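Long-range contacts in exopolygalacturonase (Yersinia enterocolitica, PDB 2UVF), which probably hydrolyses pectic polygalacturonate from the chain end, as a family 28 glycoside hydrolase with exo activity, and binds digalacturonic acid: residues Gln518-Thr523 with Trp550-His555; Asp571-Glu576 with Glu595-Lys600; Val189-Gly194 with Ala213-Leu218; Thr208-Ala213 with Arg262-Gly267. All coordinates share one frame; numbering follows the deposited sequence.

Contact 1 of 4, residues Gln518-Thr523 with Trp550-His555; sequences QFYDFT and WHRLVH
The ring of Tyr-520 carries the guanidinium of Arg-552 over one face. Arg-552 CZ lies 4.7 Å from the ring centroid of Tyr-520, 20° off the normal, a cation-pi contact. The two planes are tilted by 34°, and NH2 sits toward the rim. Both side chains start in the crowded position between backbone N and carbonyl carbon. They therefore run side by side, and the extended Arg-552 chain passes Tyr-520 CB with its CG. The phenol OH is hydrogen-bonded to Arg-478. The rings of Phe-519 and His-551 meet rim to rim, nearly coplanar, with neither over the other's face. Phe-519 CD2 is 3.5 Å from His-551 ND1. His-551 NE2 is held by the carbonyl of Lys-542. The ring of His-555 has Thr-523 OG1 and Asp-521 OD1 at its edge and Leu-553 O over one face; its ND1 is bonded to Glu-576. The strands that carry these groups run parallel, 4.6 Å apart between the axes of the short segments. Arg-552 N donates to Phe-519 O (3.2 Å), and His-555 N to Phe-522 O (2.8 Å). Phe-522 N reaches Leu-553 O from above the carbonyl plane. Asp-521 and Leu-553 both have positive phi, in line with each other in successive turns of the right-handed parallel beta-helix. Phe-522 and Val-554 meet on the buried side and pack on Met-497. The ring face of Tyr-520 would help to stabilise the positive charge of Arg-552, while each histidine has one ring nitrogen fixed by a partner beyond the two segments.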
loop_
_atom_site.group_PDB
_atom_site.type_symbol
_atom_site.label_atom_id
_atom_site.label_comp_id
_atom_site.label_asym_id
_atom_site.label_seq_id
_atom_site.Cartn_x
_atom_site.Cartn_y
_atom_site.Cartn_z
ATOM N N GLN A 518 -8.455 -14.348 14.862
ATOM C CA GLN A 518 -9.209 -13.357 15.630
ATOM C C GLN A 518 -8.745 -11.928 15.345
ATOM O O GLN A 518 -7.558 -11.671 15.135
ATOM C CB GLN A 518 -9.126 -13.659 17.135
ATOM C CG GLN A 518 -7.693 -13.750 17.683
ATOM C CD GLN A 518 -7.572 -14.592 18.961
ATOM O OE1 GLN A 518 -8.171 -14.272 19.992
ATOM N NE2 GLN A 518 -6.774 -15.657 18.897
ATOM N N PHE A 519 -9.704 -11.010 15.339
ATOM C CA PHE A 519 -9.427 -9.585 15.252
ATOM C C PHE A 519 -9.806 -8.914 16.566
ATOM O O PHE A 519 -10.900 -9.121 17.089
ATOM C CB PHE A 519 -10.189 -8.953 14.087
ATOM C CG PHE A 519 -9.814 -9.509 12.739
ATOM C CD1 PHE A 519 -8.553 -9.261 12.191
ATOM C CD2 PHE A 519 -10.728 -10.272 12.011
ATOM C CE1 PHE A 519 -8.198 -9.775 10.949
ATOM C CE2 PHE A 519 -10.393 -10.778 10.767
ATOM C CZ PHE A 519 -9.122 -10.533 10.233
ATOM N N TYR A 520 -8.875 -8.145 17.116
ATOM C CA TYR A 520 -9.131 -7.394 18.337
ATOM C C TYR A 520 -8.277 -6.125 18.439
ATOM O O TYR A 520 -7.201 -6.023 17.827
ATOM C CB TYR A 520 -9.023 -8.288 19.593
ATOM C CG TYR A 520 -7.635 -8.745 19.959
ATOM C CD1 TYR A 520 -6.807 -7.950 20.748
ATOM C CD2 TYR A 520 -7.154 -9.992 19.537
ATOM C CE1 TYR A 520 -5.517 -8.367 21.084
ATOM C CE2 TYR A 520 -5.867 -10.420 19.873
ATOM C CZ TYR A 520 -5.062 -9.604 20.646
ATOM O OH TYR A 520 -3.786 -10.015 20.976
ATOM N N ASP A 521 -8.764 -5.162 19.221
ATOM C CA ASP A 521 -8.057 -3.906 19.434
ATOM C C ASP A 521 -7.976 -3.128 18.102
ATOM O O ASP A 521 -6.900 -2.885 17.555
ATOM C CB ASP A 521 -6.686 -4.161 20.089
ATOM C CG ASP A 521 -5.973 -2.891 20.495
ATOM O OD1 ASP A 521 -6.651 -1.862 20.724
ATOM O OD2 ASP A 521 -4.717 -2.924 20.574
ATOM N N PHE A 522 -9.156 -2.789 17.586
ATOM C CA PHE A 522 -9.325 -1.964 16.390
ATOM C C PHE A 522 -9.965 -0.660 16.812
ATOM O O PHE A 522 -10.934 -0.641 17.568
ATOM C CB PHE A 522 -10.236 -2.643 15.358
ATOM C CG PHE A 522 -9.513 -3.543 14.382
ATOM C CD1 PHE A 522 -8.628 -4.529 14.823
ATOM C CD2 PHE A 522 -9.741 -3.417 13.005
ATOM C CE1 PHE A 522 -7.973 -5.355 13.914
ATOM C CE2 PHE A 522 -9.085 -4.255 12.089
ATOM C CZ PHE A 522 -8.210 -5.215 12.546
ATOM N N THR A 523 -9.418 0.422 16.284
ATOM C CA THR A 523 -9.885 1.766 16.551
ATOM C C THR A 523 -10.258 2.485 15.253
ATOM O O THR A 523 -9.423 2.645 14.342
ATOM C CB THR A 523 -8.809 2.554 17.317
ATOM O OG1 THR A 523 -8.581 1.909 18.571
ATOM C CG2 THR A 523 -9.233 3.998 17.553
ATOM N N TRP A 550 -15.019 -15.056 17.695
ATOM C CA TRP A 550 -15.536 -13.696 17.789
ATOM C C TRP A 550 -14.442 -12.626 17.788
ATOM O O TRP A 550 -13.284 -12.888 18.133
ATOM C CB TRP A 550 -16.510 -13.514 18.975
ATOM C CG TRP A 550 -15.976 -13.949 20.317
ATOM C CD1 TRP A 550 -15.077 -13.278 21.111
ATOM C CD2 TRP A 550 -16.318 -15.149 21.023
ATOM N NE1 TRP A 550 -14.829 -13.999 22.263
ATOM C CE2 TRP A 550 -15.578 -15.148 22.238
ATOM C CE3 TRP A 550 -17.166 -16.237 20.741
ATOM C CZ2 TRP A 550 -15.669 -16.189 23.175
ATOM C CZ3 TRP A 550 -17.258 -17.274 21.674
ATOM C CH2 TRP A 550 -16.508 -17.240 22.878
ATOM N N HIS A 551 -14.844 -11.425 17.377
ATOM C CA HIS A 551 -14.009 -10.233 17.413
ATOM C C HIS A 551 -14.265 -9.522 18.724
ATOM O O HIS A 551 -15.356 -9.604 19.283
ATOM C CB HIS A 551 -14.357 -9.285 16.253
ATOM C CG HIS A 551 -14.575 -9.980 14.944
ATOM N ND1 HIS A 551 -13.547 -10.266 14.073
ATOM C CD2 HIS A 551 -15.701 -10.460 14.366
ATOM C CE1 HIS A 551 -14.031 -10.880 13.009
ATOM N NE2 HIS A 551 -15.336 -11.011 13.162
ATOM N N ARG A 552 -13.270 -8.808 19.215
ATOM C CA ARG A 552 -13.421 -8.137 20.489
ATOM C C ARG A 552 -12.609 -6.855 20.484
ATOM O O ARG A 552 -11.744 -6.679 19.638
ATOM C CB ARG A 552 -13.038 -9.081 21.658
ATOM C CG ARG A 552 -11.548 -9.312 21.832
ATOM C CD ARG A 552 -11.210 -10.496 22.744
ATOM N NE ARG A 552 -9.758 -10.555 22.945
ATOM C CZ ARG A 552 -9.111 -9.978 23.959
ATOM N NH1 ARG A 552 -9.791 -9.328 24.909
ATOM N NH2 ARG A 552 -7.784 -10.061 24.035
ATOM N N LEU A 553 -12.907 -5.958 21.418
ATOM C CA LEU A 553 -12.137 -4.723 21.614
ATOM C C LEU A 553 -12.106 -3.775 20.402
ATOM O O LEU A 553 -11.050 -3.280 20.019
ATOM C CB LEU A 553 -10.719 -5.036 22.128
ATOM C CG LEU A 553 -10.637 -5.673 23.527
ATOM C CD1 LEU A 553 -9.244 -6.188 23.778
ATOM C CD2 LEU A 553 -11.076 -4.678 24.635
ATOM N N VAL A 554 -13.278 -3.536 19.814
ATOM C CA VAL A 554 -13.452 -2.522 18.774
ATOM C C VAL A 554 -13.896 -1.187 19.405
ATOM O O VAL A 554 -14.984 -1.088 19.967
ATOM C CB VAL A 554 -14.477 -2.974 17.685
ATOM C CG1 VAL A 554 -14.697 -1.885 16.648
ATOM C CG2 VAL A 554 -14.030 -4.261 17.003
ATOM N N HIS A 555 -13.037 -0.173 19.307
ATOM C CA HIS A 555 -13.317 1.174 19.838
ATOM C C HIS A 555 -13.635 2.149 18.699
ATOM O O HIS A 555 -12.754 2.498 17.910
ATOM C CB HIS A 555 -12.128 1.697 20.659
ATOM C CG HIS A 555 -11.398 0.629 21.415
ATOM N ND1 HIS A 555 -11.925 0.010 22.532
ATOM C CD2 HIS A 555 -10.190 0.053 21.201
ATOM C CE1 HIS A 555 -11.067 -0.892 22.976
ATOM N NE2 HIS A 555 -10.007 -0.885 22.189
#

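Contact 2 of 4, residues Asp571-Glu576 with Glu595-Lys600; sequences DLRDSE and EVKNVK
Residues 571-576 and 595-600 run the same way, their end-to-end directions only 2° apart, in register from Asp-571 beside Glu-595 to Glu-576 beside Lys-600. Lys-597 N donates to Leu-572 O (3.1 Å) and Asp-574 N to Lys-597 O (3.0 Å), both in the carbonyl plane. Ser-575 N makes only a weak bond to Asn-598 O. Positive phi recurs at the paired Asp-571 and Glu-595 and again at Asp-574 and Asn-598. Among the side chains, Lys-597 crosses Arg-573 obliquely. Its CD lies over one face of the guanidinium, 3.7 Å from Arg-573 NH1. The two cationic ends are then 4.4 Å apart, NH1 of Arg-573 to NZ of Lys-597, which would disfavour closer approach. Arg-573 also makes a cation-pi contact with Trp-550. Asp-571 lies alongside Glu-595, and its OD1 is 3.4 Å from Glu-595 CB; its OD2 is bonded to Gly-543 N. Leu-572 CB meets Val-596 CG1 at 4.2 Å. Ser-575 OG turns back to Arg-573 O (2.9 Å) and is also bonded to Val-554 N. Asn-598 and Val-599 form a G1 beta bulge facing Val-606. Such in-register layering is typical of neighbouring coils of a parallel beta-helix; here it lies near the C-terminal end.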
loop_
_atom_site.group_PDB
_atom_site.type_symbol
_atom_site.label_atom_id
_atom_site.label_comp_id
_atom_site.label_asym_id
_atom_site.label_seq_id
_atom_site.Cartn_x
_atom_site.Cartn_y
_atom_site.Cartn_z
ATOM N N ASP A 571 -21.161 -11.066 16.425
ATOM C CA ASP A 571 -20.051 -11.759 17.083
ATOM C C ASP A 571 -18.974 -10.807 17.551
ATOM O O ASP A 571 -17.794 -10.963 17.223
ATOM C CB ASP A 571 -19.450 -12.836 16.171
ATOM C CG ASP A 571 -20.494 -13.790 15.636
ATOM O OD1 ASP A 571 -21.410 -14.179 16.398
ATOM O OD2 ASP A 571 -20.408 -14.153 14.446
ATOM N N LEU A 572 -19.385 -9.837 18.351
ATOM C CA LEU A 572 -18.465 -8.834 18.836
ATOM C C LEU A 572 -18.550 -8.710 20.353
ATOM O O LEU A 572 -19.633 -8.747 20.919
ATOM C CB LEU A 572 -18.773 -7.499 18.162
ATOM C CG LEU A 572 -17.826 -6.344 18.479
ATOM C CD1 LEU A 572 -16.481 -6.540 17.791
ATOM C CD2 LEU A 572 -18.483 -5.044 18.069
ATOM N N ARG A 573 -17.406 -8.563 21.007
ATOM C CA ARG A 573 -17.380 -8.406 22.458
ATOM C C ARG A 573 -16.498 -7.254 22.895
ATOM O O ARG A 573 -15.568 -6.882 22.179
ATOM C CB ARG A 573 -16.884 -9.694 23.119
ATOM C CG ARG A 573 -17.634 -10.915 22.665
ATOM C CD ARG A 573 -17.519 -12.043 23.657
ATOM N NE ARG A 573 -18.466 -13.108 23.310
ATOM C CZ ARG A 573 -18.820 -14.097 24.126
ATOM N NH1 ARG A 573 -18.308 -14.172 25.357
ATOM N NH2 ARG A 573 -19.682 -15.012 23.705
ATOM N N ASP A 574 -16.779 -6.715 24.085
ATOM C CA ASP A 574 -15.941 -5.675 24.730
ATOM C C ASP A 574 -15.679 -4.431 23.840
ATOM O O ASP A 574 -14.595 -3.816 23.890
ATOM C CB ASP A 574 -14.608 -6.254 25.272
ATOM C CG ASP A 574 -14.725 -7.710 25.764
ATOM O OD1 ASP A 574 -15.732 -8.056 26.425
ATOM O OD2 ASP A 574 -13.784 -8.503 25.494
ATOM N N SER A 575 -16.690 -4.054 23.055
ATOM C CA SER A 575 -16.555 -2.963 22.094
ATOM C C SER A 575 -17.510 -1.781 22.337
ATOM O O SER A 575 -18.612 -1.967 22.849
ATOM C CB SER A 575 -16.743 -3.523 20.689
ATOM O OG SER A 575 -15.787 -4.538 20.425
ATOM N N GLU A 576 -17.093 -0.565 21.976
ATOM C CA GLU A 576 -17.986 0.606 22.084
ATOM C C GLU A 576 -18.025 1.529 20.851
ATOM O O GLU A 576 -17.001 1.758 20.210
ATOM C CB GLU A 576 -17.731 1.416 23.370
ATOM C CG GLU A 576 -16.422 2.171 23.423
ATOM C CD GLU A 576 -15.244 1.263 23.655
ATOM O OE1 GLU A 576 -15.423 0.226 24.337
ATOM O OE2 GLU A 576 -14.140 1.584 23.149
ATOM N N GLU A 595 -25.701 -11.432 18.764
ATOM C CA GLU A 595 -24.631 -12.267 19.312
ATOM C C GLU A 595 -23.473 -11.467 19.913
ATOM O O GLU A 595 -22.307 -11.830 19.772
ATOM C CB GLU A 595 -24.142 -13.296 18.277
ATOM C CG GLU A 595 -25.180 -14.386 17.915
ATOM C CD GLU A 595 -25.314 -15.469 18.995
ATOM O OE1 GLU A 595 -24.271 -16.000 19.439
ATOM O OE2 GLU A 595 -26.459 -15.796 19.393
ATOM N N VAL A 596 -23.811 -10.392 20.614
ATOM C CA VAL A 596 -22.806 -9.499 21.196
ATOM C C VAL A 596 -22.761 -9.624 22.705
ATOM O O VAL A 596 -23.749 -10.006 23.332
ATOM C CB VAL A 596 -23.028 -7.996 20.793
ATOM C CG1 VAL A 596 -22.835 -7.795 19.286
ATOM C CG2 VAL A 596 -24.396 -7.478 21.247
ATOM N N LYS A 597 -21.612 -9.302 23.288
ATOM C CA LYS A 597 -21.493 -9.232 24.735
ATOM C C LYS A 597 -20.615 -8.055 25.132
ATOM O O LYS A 597 -19.437 -8.015 24.794
ATOM C CB LYS A 597 -20.947 -10.547 25.313
ATOM C CG LYS A 597 -21.241 -10.758 26.791
ATOM C CD LYS A 597 -20.534 -11.991 27.318
ATOM C CE LYS A 597 -21.102 -12.430 28.660
ATOM N NZ LYS A 597 -20.488 -13.711 29.122
ATOM N N ASN A 598 -21.213 -7.102 25.847
ATOM C CA ASN A 598 -20.508 -5.928 26.376
ATOM C C ASN A 598 -20.188 -4.790 25.347
ATOM O O ASN A 598 -19.028 -4.430 25.129
ATOM C CB ASN A 598 -19.277 -6.370 27.195
ATOM C CG ASN A 598 -18.780 -5.290 28.125
ATOM O OD1 ASN A 598 -19.570 -4.512 28.665
ATOM N ND2 ASN A 598 -17.466 -5.225 28.314
ATOM N N VAL A 599 -21.252 -4.233 24.748
ATOM C CA VAL A 599 -21.246 -3.056 23.833
ATOM C C VAL A 599 -22.686 -2.482 23.915
ATOM O O VAL A 599 -23.560 -3.292 24.189
ATOM C CB VAL A 599 -20.844 -3.511 22.354
ATOM C CG1 VAL A 599 -21.259 -4.953 22.040
ATOM C CG2 VAL A 599 -21.367 -2.567 21.270
ATOM N N LYS A 600 -23.042 -1.180 23.742
ATOM C CA LYS A 600 -22.344 0.142 23.942
ATOM C C LYS A 600 -22.020 0.640 22.526
ATOM O O LYS A 600 -20.869 0.546 22.105
ATOM C CB LYS A 600 -21.139 0.061 24.885
ATOM C CG LYS A 600 -21.552 -0.220 26.336
ATOM C CD LYS A 600 -20.692 0.526 27.358
ATOM C CE LYS A 600 -20.766 -0.144 28.727
ATOM N NZ LYS A 600 -19.779 -1.271 28.849
#

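Contact 3 of 4, residues Val189-Gly194 with Ala213-Leu218; sequences VEIPAG and AGAILL
Two backbone bonds hold Gly-194 between Gly-214 and Ile-216. Gly-194 N donates to Gly-214 O (3.2 Å), nearly straight at 167° but from well above the carbonyl plane. Ile-216 N donates to Gly-194 O (2.9 Å) at 173°. Together they make a parallel bridge between Gly-194 and Ala-215. Gly-194 has positive phi, with a backbone at which a CB would press on the carbonyl of Ala-193. Ala-193 lies over the turn at Gly-214, its CB 3.7 Å from Ala-213 O. Within the parallel beta-helix, both segments contain a corner, where the chain leaves one sheet and enters the next. This fits the 92° between their touching parts, while the strands they lead into are parallel. On the inner side, Ile-191 CG2 reaches Ala-215 CB at 4.0 Å. Ile-191 CG1 lies anti to the carbonyl carbon, and its CD1 ends 4.5 Å from Leu-217 CD1. Further out, Leu-209 and Tyr-196 pack on Ile-191, and Leu-211 and Ser-198 on Leu-217. Tyr-196 OH is bonded to Ala-193 O, tying this corner to the strand that follows it. Ile-216 rests on Thr-195, Val-268 and Asp-270.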
loop_
_atom_site.group_PDB
_atom_site.type_symbol
_atom_site.label_atom_id
_atom_site.label_comp_id
_atom_site.label_asym_id
_atom_site.label_seq_id
_atom_site.Cartn_x
_atom_site.Cartn_y
_atom_site.Cartn_z
ATOM N N VAL A 189 21.799 3.485 -11.029
ATOM C CA VAL A 189 21.567 3.053 -12.408
ATOM C C VAL A 189 20.447 3.916 -13.004
ATOM O O VAL A 189 19.370 3.999 -12.426
ATOM C CB VAL A 189 21.209 1.543 -12.478
ATOM C CG1 VAL A 189 21.014 1.075 -13.918
ATOM C CG2 VAL A 189 22.272 0.719 -11.804
ATOM N N GLU A 190 20.717 4.566 -14.138
ATOM C CA GLU A 190 19.748 5.425 -14.816
ATOM C C GLU A 190 19.143 4.740 -16.038
ATOM O O GLU A 190 19.871 4.218 -16.879
ATOM C CB GLU A 190 20.376 6.756 -15.280
ATOM C CG GLU A 190 21.360 7.418 -14.318
ATOM C CD GLU A 190 20.719 8.381 -13.322
ATOM O OE1 GLU A 190 19.506 8.256 -13.041
ATOM O OE2 GLU A 190 21.447 9.269 -12.813
ATOM N N ILE A 191 17.810 4.753 -16.121
ATOM C CA ILE A 191 17.072 4.411 -17.346
ATOM C C ILE A 191 16.453 5.714 -17.889
ATOM O O ILE A 191 15.358 6.106 -17.448
ATOM C CB ILE A 191 15.949 3.367 -17.073
ATOM C CG1 ILE A 191 16.533 2.059 -16.502
ATOM C CG2 ILE A 191 15.113 3.115 -18.335
ATOM C CD1 ILE A 191 15.537 1.144 -15.863
ATOM N N PRO A 192 17.159 6.410 -18.813
ATOM C CA PRO A 192 16.668 7.645 -19.441
ATOM C C PRO A 192 15.347 7.515 -20.215
ATOM O O PRO A 192 14.829 6.410 -20.377
ATOM C CB PRO A 192 17.817 8.020 -20.407
ATOM C CG PRO A 192 18.578 6.757 -20.629
ATOM C CD PRO A 192 18.510 6.063 -19.306
ATOM N N ALA A 193 14.822 8.647 -20.702
ATOM C CA ALA A 193 13.645 8.652 -21.585
ATOM C C ALA A 193 13.750 7.588 -22.682
ATOM O O ALA A 193 14.833 7.332 -23.215
ATOM C CB ALA A 193 13.417 10.043 -22.196
ATOM N N GLY A 194 12.615 6.966 -22.995
ATOM C CA GLY A 194 12.551 5.886 -23.972
ATOM C C GLY A 194 11.840 4.664 -23.420
ATOM O O GLY A 194 11.742 4.487 -22.205
ATOM N N ALA A 213 12.451 11.000 -15.966
ATOM C CA ALA A 213 11.308 11.547 -16.704
ATOM C C ALA A 213 11.281 11.043 -18.151
ATOM O O ALA A 213 12.238 11.228 -18.924
ATOM C CB ALA A 213 11.329 13.051 -16.659
ATOM N N GLY A 214 10.191 10.378 -18.507
ATOM C CA GLY A 214 10.030 9.853 -19.858
ATOM C C GLY A 214 10.442 8.406 -20.056
ATOM O O GLY A 214 10.168 7.841 -21.106
ATOM N N ALA A 215 11.098 7.821 -19.048
ATOM C CA ALA A 215 11.475 6.393 -19.051
ATOM C C ALA A 215 10.310 5.423 -18.859
ATOM O O ALA A 215 9.520 5.576 -17.938
ATOM C CB ALA A 215 12.534 6.113 -17.988
ATOM N N ILE A 216 10.214 4.413 -19.721
ATOM C CA ILE A 216 9.268 3.302 -19.512
ATOM C C ILE A 216 10.008 1.973 -19.534
ATOM O O ILE A 216 10.558 1.563 -20.562
ATOM C CB ILE A 216 8.107 3.269 -20.536
ATOM C CG1 ILE A 216 7.327 4.589 -20.525
ATOM C CG2 ILE A 216 7.158 2.096 -20.250
ATOM C CD1 ILE A 216 6.319 4.716 -21.664
ATOM N N LEU A 217 10.040 1.324 -18.373
ATOM C CA LEU A 217 10.458 -0.063 -18.289
ATOM C C LEU A 217 9.261 -0.946 -18.581
ATOM O O LEU A 217 8.347 -1.103 -17.748
ATOM C CB LEU A 217 11.099 -0.381 -16.930
ATOM C CG LEU A 217 11.686 -1.793 -16.763
ATOM C CD1 LEU A 217 12.904 -2.029 -17.666
ATOM C CD2 LEU A 217 12.019 -2.074 -15.305
ATOM N N LEU A 218 9.281 -1.516 -19.787
ATOM C CA LEU A 218 8.213 -2.364 -20.298
ATOM C C LEU A 218 8.527 -3.864 -20.114
ATOM O O LEU A 218 9.565 -4.353 -20.550
ATOM C CB LEU A 218 7.921 -2.038 -21.782
ATOM C CG LEU A 218 6.724 -2.711 -22.485
ATOM C CD1 LEU A 218 5.409 -2.562 -21.717
ATOM C CD2 LEU A 218 6.547 -2.195 -23.915
#

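Contact 4 of 4, residues Thr208-Ala213 with Arg262-Gly267; sequences TLNLQA and RITGSG
Successive coils of the right-handed parallel beta-helix meet here, with strands 208-211 and 262-264 at 10° to each other. Thr-208 and Arg-262 lie side by side and point the same way. The arginine chain bends at chi3 (92°), which turns the guanidinium edge, with NH1, toward the threonine hydroxyl. Arg-262 NH1 donates to Thr-208 OG1 (3.1 Å) along a nearly straight line, with the oxygen in the guanidinium plane. NH2 of Arg-262 goes to the carbonyl of Leu-46, so the group also links the beta-helix to the N-terminal part of the chain. On the same face, Asn-210 and Thr-264 cross at about a right angle. Asn-210 CG is anti to the backbone N, and Thr-264 OG1 stands in the crowded position. Thr-264 OG1 donates to a lone pair of Asn-210 OD1 (2.9 Å). Asn-210 ND2 is bonded to Glu-190, so both ends of the amide are fixed and its flip is settled. On the opposite face, Leu-211 and Ile-263 lie alongside, CD1 of the first 4.0 Å from CG2 of the second. Three in-plane backbone bonds join the strands: Leu-209 N to Arg-262 O, Thr-264 N to Leu-209 O, and Leu-211 N to Thr-264 O. Past them Gly-265 passes close under Leu-211, with no room for a CB. Gly-267 N then donates to Leu-211 O (3.0 Å) from 56° out of the carbonyl plane.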
loop_
_atom_site.group_PDB
_atom_site.type_symbol
_atom_site.label_atom_id
_atom_site.label_comp_id
_atom_site.label_asym_id
_atom_site.label_seq_id
_atom_site.Cartn_x
_atom_site.Cartn_y
_atom_site.Cartn_z
ATOM N N THR A 208 20.733 2.240 -6.205
ATOM C CA THR A 208 19.516 2.957 -6.550
ATOM C C THR A 208 19.296 2.707 -8.022
ATOM O O THR A 208 20.231 2.802 -8.812
ATOM C CB THR A 208 19.640 4.482 -6.331
ATOM O OG1 THR A 208 19.752 4.763 -4.934
ATOM C CG2 THR A 208 18.418 5.224 -6.910
ATOM N N LEU A 209 18.071 2.336 -8.374
ATOM C CA LEU A 209 17.646 2.288 -9.757
ATOM C C LEU A 209 16.698 3.456 -9.943
ATOM O O LEU A 209 15.662 3.541 -9.288
ATOM C CB LEU A 209 16.976 0.953 -10.090
ATOM C CG LEU A 209 16.299 0.755 -11.446
ATOM C CD1 LEU A 209 17.299 0.753 -12.604
ATOM C CD2 LEU A 209 15.493 -0.532 -11.429
ATOM N N ASN A 210 17.079 4.357 -10.836
ATOM C CA ASN A 210 16.354 5.572 -11.096
ATOM C C ASN A 210 15.777 5.555 -12.505
ATOM O O ASN A 210 16.516 5.535 -13.493
ATOM C CB ASN A 210 17.291 6.776 -10.926
ATOM C CG ASN A 210 16.560 8.097 -11.010
ATOM O OD1 ASN A 210 15.739 8.416 -10.141
ATOM N ND2 ASN A 210 16.850 8.882 -12.062
ATOM N N LEU A 211 14.447 5.568 -12.574
ATOM C CA LEU A 211 13.727 5.738 -13.813
ATOM C C LEU A 211 13.429 7.233 -14.001
ATOM O O LEU A 211 12.675 7.827 -13.229
ATOM C CB LEU A 211 12.444 4.889 -13.794
ATOM C CG LEU A 211 12.629 3.393 -13.517
ATOM C CD1 LEU A 211 12.031 2.992 -12.168
ATOM C CD2 LEU A 211 11.998 2.599 -14.638
ATOM N N GLN A 212 14.039 7.837 -15.019
ATOM C CA GLN A 212 13.986 9.284 -15.231
ATOM C C GLN A 212 12.715 9.698 -15.953
ATOM O O GLN A 212 11.998 8.863 -16.504
ATOM C CB GLN A 212 15.184 9.738 -16.079
ATOM C CG GLN A 212 16.546 9.652 -15.402
ATOM C CD GLN A 212 17.672 10.118 -16.323
ATOM O OE1 GLN A 212 17.760 9.698 -17.474
ATOM N NE2 GLN A 212 18.523 10.996 -15.823
ATOM N N ALA A 213 12.451 11.000 -15.966
ATOM C CA ALA A 213 11.308 11.547 -16.704
ATOM C C ALA A 213 11.281 11.043 -18.151
ATOM O O ALA A 213 12.238 11.228 -18.924
ATOM C CB ALA A 213 11.329 13.051 -16.659
ATOM N N ARG A 262 17.037 0.995 -3.318
ATOM C CA ARG A 262 16.290 2.211 -3.641
ATOM C C ARG A 262 15.835 2.190 -5.093
ATOM O O ARG A 262 16.621 1.883 -5.991
ATOM C CB ARG A 262 17.153 3.461 -3.402
ATOM C CG ARG A 262 17.542 3.695 -1.952
ATOM C CD ARG A 262 18.453 4.881 -1.824
ATOM N NE ARG A 262 17.707 6.107 -1.574
ATOM C CZ ARG A 262 17.424 7.038 -2.475
ATOM N NH1 ARG A 262 17.828 6.920 -3.734
ATOM N NH2 ARG A 262 16.737 8.103 -2.102
ATOM N N ILE A 263 14.561 2.516 -5.316
ATOM C CA ILE A 263 14.014 2.634 -6.668
ATOM C C ILE A 263 13.231 3.947 -6.762
ATOM O O ILE A 263 12.300 4.173 -5.984
ATOM C CB ILE A 263 13.140 1.411 -7.041
ATOM C CG1 ILE A 263 13.824 0.119 -6.571
ATOM C CG2 ILE A 263 12.805 1.432 -8.543
ATOM C CD1 ILE A 263 13.071 -1.153 -6.872
ATOM N N THR A 264 13.609 4.810 -7.709
ATOM C CA THR A 264 13.173 6.212 -7.673
ATOM C C THR A 264 12.997 6.769 -9.078
ATOM O O THR A 264 13.194 6.069 -10.067
ATOM C CB THR A 264 14.202 7.124 -6.914
ATOM O OG1 THR A 264 15.453 7.093 -7.606
ATOM C CG2 THR A 264 14.415 6.684 -5.460
ATOM N N GLY A 265 12.633 8.040 -9.156
ATOM C CA GLY A 265 12.491 8.732 -10.426
ATOM C C GLY A 265 11.034 8.755 -10.828
ATOM O O GLY A 265 10.250 7.899 -10.391
ATOM N N SER A 266 10.679 9.724 -11.668
ATOM C CA SER A 266 9.305 9.905 -12.107
ATOM C C SER A 266 8.899 9.034 -13.288
ATOM O O SER A 266 7.817 9.220 -13.846
ATOM C CB SER A 266 9.040 11.380 -12.412
ATOM O OG SER A 266 9.667 11.774 -13.613
ATOM N N GLY A 267 9.752 8.076 -13.659
ATOM C CA GLY A 267 9.487 7.171 -14.780
ATOM C C GLY A 267 8.425 6.118 -14.471
ATOM O O GLY A 267 7.923 6.032 -13.334
#

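Along the chain, contacts 3 and 4 come first and cross, their segments alternating and sharing Ala-213. Contacts 1 and 2 follow in series. Contacts 3 and 4 have centres 8 Å apart; strands 187-191 and 207-211 are neighbours joined by backbone bonds. Contacts 1 and 2 have centres 9 Å apart and touch directly, because strands 551-562 and 568-573 are neighbours. The two pairs lie on opposite sides of the chain's centre, with centres 40 to 54 Å apart. They thus sample the early and the late coils of one beta-helix, and are probably part of its scaffold. The side chain of Phe-519 in contact 1 is about 10 Å from a bound galacturonic acid.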